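Local atomic coordinates of bacteriocin (Pseudomonas syringae pv. tomato, PDB entry 4FZL), a protein that degrades the peptidoglycan precursor lipid II as a colicin M-like bacteriocin, probably acting as a phosphatase, and binds calcium. Residues V41-F46 against T96-L101; D50-E55 against N64-D69. All coordinates share one frame; numbering follows the deposited sequence.

Contact 1: V41-F46 against T96-L101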
loop_
_atom_site.group_PDB
_atom_site.type_symbol
_atom_site.label_atom_id
_atom_site.label_comp_id
_atom_site.label_asym_id
_atom_site.label_seq_id
_atom_site.Cartn_x
_atom_site.Cartn_y
_atom_site.Cartn_z
ATOM N N VAL A 41 -13.034 -5.711 -13.956
ATOM C CA VAL A 41 -12.997 -4.294 -14.405
ATOM C C VAL A 41 -13.018 -3.321 -13.154
ATOM O O VAL A 41 -12.255 -2.334 -13.120
ATOM C CB VAL A 41 -14.148 -3.927 -15.372
ATOM C CG1 VAL A 41 -14.214 -2.403 -15.658
ATOM C CG2 VAL A 41 -13.964 -4.716 -16.662
ATOM N N ALA A 42 -13.831 -3.632 -12.131
ATOM C CA ALA A 42 -13.784 -2.887 -10.873
ATOM C C ALA A 42 -12.368 -2.889 -10.281
ATOM O O ALA A 42 -11.817 -1.846 -9.944
ATOM C CB ALA A 42 -14.869 -3.351 -9.858
ATOM N N LEU A 43 -11.738 -4.073 -10.202
ATOM C CA LEU A 43 -10.455 -4.175 -9.548
ATOM C C LEU A 43 -9.398 -3.343 -10.298
ATOM O O LEU A 43 -8.590 -2.622 -9.701
ATOM C CB LEU A 43 -10.054 -5.651 -9.458
ATOM C CG LEU A 43 -8.730 -5.889 -8.741
ATOM C CD1 LEU A 43 -8.677 -5.321 -7.326
ATOM C CD2 LEU A 43 -8.451 -7.395 -8.673
ATOM N N LYS A 44 -9.405 -3.444 -11.640
ATOM C CA LYS A 44 -8.532 -2.623 -12.422
ATOM C C LYS A 44 -8.768 -1.105 -12.326
ATOM O O LYS A 44 -7.836 -0.307 -12.369
ATOM C CB LYS A 44 -8.477 -3.135 -13.880
ATOM C CG LYS A 44 -7.750 -4.450 -14.099
ATOM C CD LYS A 44 -7.527 -4.893 -15.550
ATOM C CE LYS A 44 -8.736 -5.520 -16.102
ATOM N NZ LYS A 44 -8.442 -5.940 -17.529
ATOM N N THR A 45 -10.036 -0.740 -12.157
ATOM C CA THR A 45 -10.388 0.654 -11.959
ATOM C C THR A 45 -9.835 1.115 -10.596
ATOM O O THR A 45 -9.362 2.259 -10.491
ATOM C CB THR A 45 -11.913 0.870 -12.071
ATOM O OG1 THR A 45 -12.331 0.441 -13.366
ATOM C CG2 THR A 45 -12.376 2.366 -11.739
ATOM N N PHE A 46 -9.990 0.257 -9.548
ATOM C CA PHE A 46 -9.424 0.634 -8.255
ATOM C C PHE A 46 -7.913 0.910 -8.405
ATOM O O PHE A 46 -7.380 1.847 -7.773
ATOM C CB PHE A 46 -9.615 -0.434 -7.181
ATOM C CG PHE A 46 -11.023 -0.853 -6.885
ATOM C CD1 PHE A 46 -12.136 -0.056 -7.157
ATOM C CD2 PHE A 46 -11.240 -2.087 -6.339
ATOM C CE1 PHE A 46 -13.386 -0.516 -6.925
ATOM C CE2 PHE A 46 -12.520 -2.534 -6.022
ATOM C CZ PHE A 46 -13.600 -1.727 -6.341
ATOM N N THR A 96 -5.345 1.397 -1.992
ATOM C CA THR A 96 -3.977 0.871 -2.084
ATOM C C THR A 96 -3.898 -0.673 -1.961
ATOM O O THR A 96 -3.245 -1.329 -2.788
ATOM C CB THR A 96 -3.042 1.597 -1.131
ATOM O OG1 THR A 96 -2.666 2.824 -1.719
ATOM C CG2 THR A 96 -1.718 0.771 -0.870
ATOM N N PRO A 97 -4.596 -1.280 -0.975
ATOM C CA PRO A 97 -4.435 -2.761 -0.919
ATOM C C PRO A 97 -5.033 -3.425 -2.177
ATOM O O PRO A 97 -4.615 -4.486 -2.578
ATOM C CB PRO A 97 -5.195 -3.188 0.338
ATOM C CG PRO A 97 -5.677 -1.943 0.952
ATOM C CD PRO A 97 -5.213 -0.729 0.230
ATOM N N PHE A 98 -6.075 -2.807 -2.761
ATOM C CA PHE A 98 -6.640 -3.342 -3.999
ATOM C C PHE A 98 -5.686 -3.181 -5.162
ATOM O O PHE A 98 -5.629 -3.990 -6.096
ATOM C CB PHE A 98 -7.961 -2.678 -4.329
ATOM C CG PHE A 98 -9.049 -3.028 -3.354
ATOM C CD1 PHE A 98 -9.742 -4.211 -3.451
ATOM C CD2 PHE A 98 -9.348 -2.167 -2.309
ATOM C CE1 PHE A 98 -10.773 -4.511 -2.520
ATOM C CE2 PHE A 98 -10.356 -2.468 -1.377
ATOM C CZ PHE A 98 -11.043 -3.667 -1.477
ATOM N N HIS A 99 -4.968 -2.073 -5.161
ATOM C CA HIS A 99 -3.963 -1.838 -6.210
ATOM C C HIS A 99 -2.872 -2.912 -6.114
ATOM O O HIS A 99 -2.478 -3.480 -7.125
ATOM C CB HIS A 99 -3.404 -0.356 -6.049
ATOM C CG HIS A 99 -2.501 0.078 -7.151
ATOM N ND1 HIS A 99 -2.047 1.346 -7.244
ATOM C CD2 HIS A 99 -2.066 -0.572 -8.289
ATOM C CE1 HIS A 99 -1.313 1.507 -8.349
ATOM N NE2 HIS A 99 -1.327 0.350 -9.016
ATOM N N ALA A 100 -2.399 -3.200 -4.912
ATOM C CA ALA A 100 -1.402 -4.244 -4.703
ATOM C C ALA A 100 -1.979 -5.599 -5.116
ATOM O O ALA A 100 -1.226 -6.490 -5.640
ATOM C CB ALA A 100 -0.886 -4.229 -3.271
ATOM N N LEU A 101 -3.244 -5.830 -4.766
ATOM C CA LEU A 101 -3.885 -7.104 -5.136
ATOM C C LEU A 101 -3.929 -7.273 -6.699
ATOM O O LEU A 101 -3.559 -8.291 -7.305
ATOM C CB LEU A 101 -5.317 -7.189 -4.567
ATOM C CG LEU A 101 -6.166 -8.387 -4.985
ATOM C CD1 LEU A 101 -5.542 -9.561 -4.266
ATOM C CD2 LEU A 101 -7.564 -8.104 -4.453
#
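F46 and F98 both carry CG anti to the carbonyl carbon (chi1 -58° for F46), which leaves each phenyl beside its own backbone N and lets the two rings meet between the helices. L43 and L101 take the other common setting, CG anti to N, and from there L43 sends CD1 across to the second helix. The axes of 41-46 and 96-101 approach to 8.6 Å, with 115° between their N-to-C directions.

The rings form a T-shaped pair: the edge of F46 points at one face of F98, centroids 5.2 Å apart and planes 68° from each other. CD2 of F46 comes closest, 3.8 Å from F98 CG, while CE2 lies above the same face, farther in than CD2 but still off centre. The two CB atoms also touch, so the stems pack as well as the rings. L43 meets F98 differently. Its CD1 sits at the ring's edge, near the plane, and rests on the backbone carbonyl, 3.5 Å from F98 O; the same methyl reaches L101 CD2 at 4.2 Å. One leucine branch therefore bridges two successive turns of helix 96-106.

The aromatic packing continues beyond the pair, since F46 makes a second edge-to-face contact with Y17 and F98 another with W207. T45 turns to helices 5-12 and 59-70, and its OG1 donates to V41 O at 2.8 Å, so the hydroxyl is satisfied within its own helix.

All four touching residues are buried, and no hydrogen bond crosses between the segments. Helices 37-54 and 96-106 are thus joined here by hydrocarbon packing, with the T-shaped ring pair as its one strongly orientation-dependent element.

Contact 2: D50-E55 against N64-D69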
loop_
_atom_site.group_PDB
_atom_site.type_symbol
_atom_site.label_atom_id
_atom_site.label_comp_id
_atom_site.label_asym_id
_atom_site.label_seq_id
_atom_site.Cartn_x
_atom_site.Cartn_y
_atom_site.Cartn_z
ATOM N N ASP A 50 -6.233 4.497 -7.653
ATOM C CA ASP A 50 -5.164 4.631 -6.683
ATOM C C ASP A 50 -3.924 5.252 -7.304
ATOM O O ASP A 50 -3.268 6.072 -6.683
ATOM C CB ASP A 50 -4.758 3.266 -6.127
ATOM C CG ASP A 50 -3.744 3.338 -5.025
ATOM O OD1 ASP A 50 -4.116 3.722 -3.888
ATOM O OD2 ASP A 50 -2.604 3.004 -5.242
ATOM N N GLN A 51 -3.548 4.790 -8.490
ATOM C CA GLN A 51 -2.447 5.394 -9.197
ATOM C C GLN A 51 -2.628 6.935 -9.366
ATOM O O GLN A 51 -1.707 7.727 -9.173
ATOM C CB GLN A 51 -2.248 4.655 -10.546
ATOM C CG GLN A 51 -1.109 5.100 -11.450
ATOM C CD GLN A 51 0.215 4.674 -10.983
ATOM O OE1 GLN A 51 0.333 3.604 -10.445
ATOM N NE2 GLN A 51 1.229 5.489 -11.195
ATOM N N ARG A 52 -3.822 7.330 -9.795
ATOM C CA ARG A 52 -4.088 8.716 -9.921
ATOM C C ARG A 52 -4.064 9.490 -8.561
ATOM O O ARG A 52 -3.584 10.633 -8.534
ATOM C CB ARG A 52 -5.423 9.037 -10.621
ATOM C CG ARG A 52 -5.473 8.596 -12.076
ATOM C CD ARG A 52 -6.698 9.204 -12.710
ATOM N NE ARG A 52 -6.899 8.759 -14.083
ATOM C CZ ARG A 52 -7.757 9.332 -14.935
ATOM N NH1 ARG A 52 -8.508 10.365 -14.552
ATOM N NH2 ARG A 52 -7.890 8.855 -16.157
ATOM N N GLU A 53 -4.577 8.877 -7.491
ATOM C CA GLU A 53 -4.437 9.478 -6.168
ATOM C C GLU A 53 -2.921 9.632 -5.796
ATOM O O GLU A 53 -2.555 10.675 -5.218
ATOM C CB GLU A 53 -5.185 8.688 -5.105
ATOM C CG GLU A 53 -5.270 9.375 -3.777
ATOM C CD GLU A 53 -6.099 8.610 -2.728
ATOM O OE1 GLU A 53 -6.725 9.261 -1.861
ATOM O OE2 GLU A 53 -6.137 7.384 -2.803
ATOM N N ALA A 54 -2.090 8.674 -6.191
ATOM C CA ALA A 54 -0.671 8.802 -5.904
ATOM C C ALA A 54 -0.046 9.991 -6.629
ATOM O O ALA A 54 0.984 10.513 -6.201
ATOM C CB ALA A 54 0.101 7.558 -6.289
ATOM N N GLU A 55 -0.656 10.360 -7.736
ATOM C CA GLU A 55 -0.222 11.486 -8.585
ATOM C C GLU A 55 -0.804 12.797 -8.186
ATOM O O GLU A 55 -0.529 13.784 -8.821
ATOM C CB GLU A 55 -0.476 11.151 -10.080
ATOM C CG GLU A 55 0.422 9.996 -10.596
ATOM C CD GLU A 55 -0.060 9.246 -11.859
ATOM O OE1 GLU A 55 -1.164 9.538 -12.395
ATOM O OE2 GLU A 55 0.690 8.322 -12.319
ATOM N N ASN A 64 -14.414 8.167 -10.746
ATOM C CA ASN A 64 -15.515 8.560 -11.631
ATOM C C ASN A 64 -14.995 8.825 -13.081
ATOM O O ASN A 64 -15.636 8.377 -14.093
ATOM C CB ASN A 64 -16.248 9.803 -11.153
ATOM C CG ASN A 64 -17.089 9.585 -9.906
ATOM O OD1 ASN A 64 -17.486 8.489 -9.576
ATOM N ND2 ASN A 64 -17.373 10.690 -9.198
ATOM N N GLU A 65 -13.848 9.518 -13.189
ATOM C CA GLU A 65 -13.302 9.793 -14.512
ATOM C C GLU A 65 -12.854 8.559 -15.264
ATOM O O GLU A 65 -13.034 8.512 -16.500
ATOM C CB GLU A 65 -12.184 10.823 -14.454
ATOM C CG GLU A 65 -12.759 12.198 -14.102
ATOM C CD GLU A 65 -13.708 12.749 -15.231
ATOM O OE1 GLU A 65 -13.322 12.780 -16.417
ATOM O OE2 GLU A 65 -14.842 13.161 -14.946
ATOM N N ILE A 66 -12.252 7.584 -14.568
ATOM C CA ILE A 66 -11.881 6.322 -15.210
ATOM C C ILE A 66 -13.160 5.565 -15.642
ATOM O O ILE A 66 -13.261 5.046 -16.767
ATOM C CB ILE A 66 -11.113 5.498 -14.188
ATOM C CG1 ILE A 66 -9.752 6.121 -13.946
ATOM C CG2 ILE A 66 -10.888 4.109 -14.727
ATOM C CD1 ILE A 66 -9.139 5.731 -12.606
ATOM N N ALA A 67 -14.172 5.543 -14.782
ATOM C CA ALA A 67 -15.425 4.830 -15.147
ATOM C C ALA A 67 -16.053 5.504 -16.350
ATOM O O ALA A 67 -16.573 4.833 -17.243
ATOM C CB ALA A 67 -16.396 4.804 -13.987
ATOM N N THR A 68 -16.029 6.826 -16.357
ATOM C CA THR A 68 -16.579 7.582 -17.457
ATOM C C THR A 68 -15.837 7.282 -18.770
ATOM O O THR A 68 -16.445 7.113 -19.867
ATOM C CB THR A 68 -16.665 9.095 -17.129
ATOM O OG1 THR A 68 -17.451 9.272 -15.964
ATOM C CG2 THR A 68 -17.210 9.892 -18.324
ATOM N N ASP A 69 -14.526 7.172 -18.675
ATOM C CA ASP A 69 -13.747 6.845 -19.862
ATOM C C ASP A 69 -14.009 5.443 -20.381
ATOM O O ASP A 69 -14.128 5.208 -21.613
ATOM C CB ASP A 69 -12.280 7.142 -19.621
ATOM C CG ASP A 69 -11.520 7.275 -20.939
ATOM O OD1 ASP A 69 -11.915 8.130 -21.786
ATOM O OD2 ASP A 69 -10.562 6.510 -21.128
#
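R52 lies against I66 and E65 where helix 37-54 and helix 59-70 come together as an alpha-helical hairpin, two successive helices joined by a short connection. Along the first segment, D50 turns its CB from the partner helix and hydrogen-bonds S91. Q51 also works elsewhere: its OE1 accepts from V89 N, and its NE2 donates to E55 OE2 at 3.1 Å. That bond is nearly straight (172° at the hydrogen) and lies close to the amide plane, although it meets the carboxylate oxygen from above the carboxylate plane.

R52 makes the crossing. With CG anti to the carbonyl carbon (chi1 -65°) and the chain extended from CG to NE, it stretches past I66, the two side chains running side by side but pointing opposite ways. One face of the guanidinium lies on I66 CG1, which is 3.9 Å from NE, while NH1 comes 3.7 Å from E65 CB. Opposite charges stay apart: E65 bends at chi2 and holds OE1 5.7 Å from R52 NH1, so any attraction is probably long-range. E53 OE2 is hydrogen-bonded to S91 OG, and the E53 side chain packs on L59, at the start of helix 59-70.

In the second helix, T68 OG1 and T68 N reach N64 O from opposite faces of its carbonyl plane, with OG1 at 2.8 Å.

Contacts 1 and 2 share helix 37-54, and their centres are 11 Å apart. D50, from contact 2, fastens the two together: its OD2 probably hydrogen-bonds H99 ND1 at 2.7 Å, and its OD1 T96 OG1 at 2.8 Å, both on the first turn of helix 96-106. Apolar packing adds a second join, T45 CG2 lying 3.8 Å from I66 CG2. Helix 37-54 is therefore gripped by helices 59-70 and 96-106, which follow it in the chain. Neither contact lies at the calcium site of L165, N167 and D195, but T96, P97 and A100 pack against helix 159-165, which ends in the calcium ligand L165.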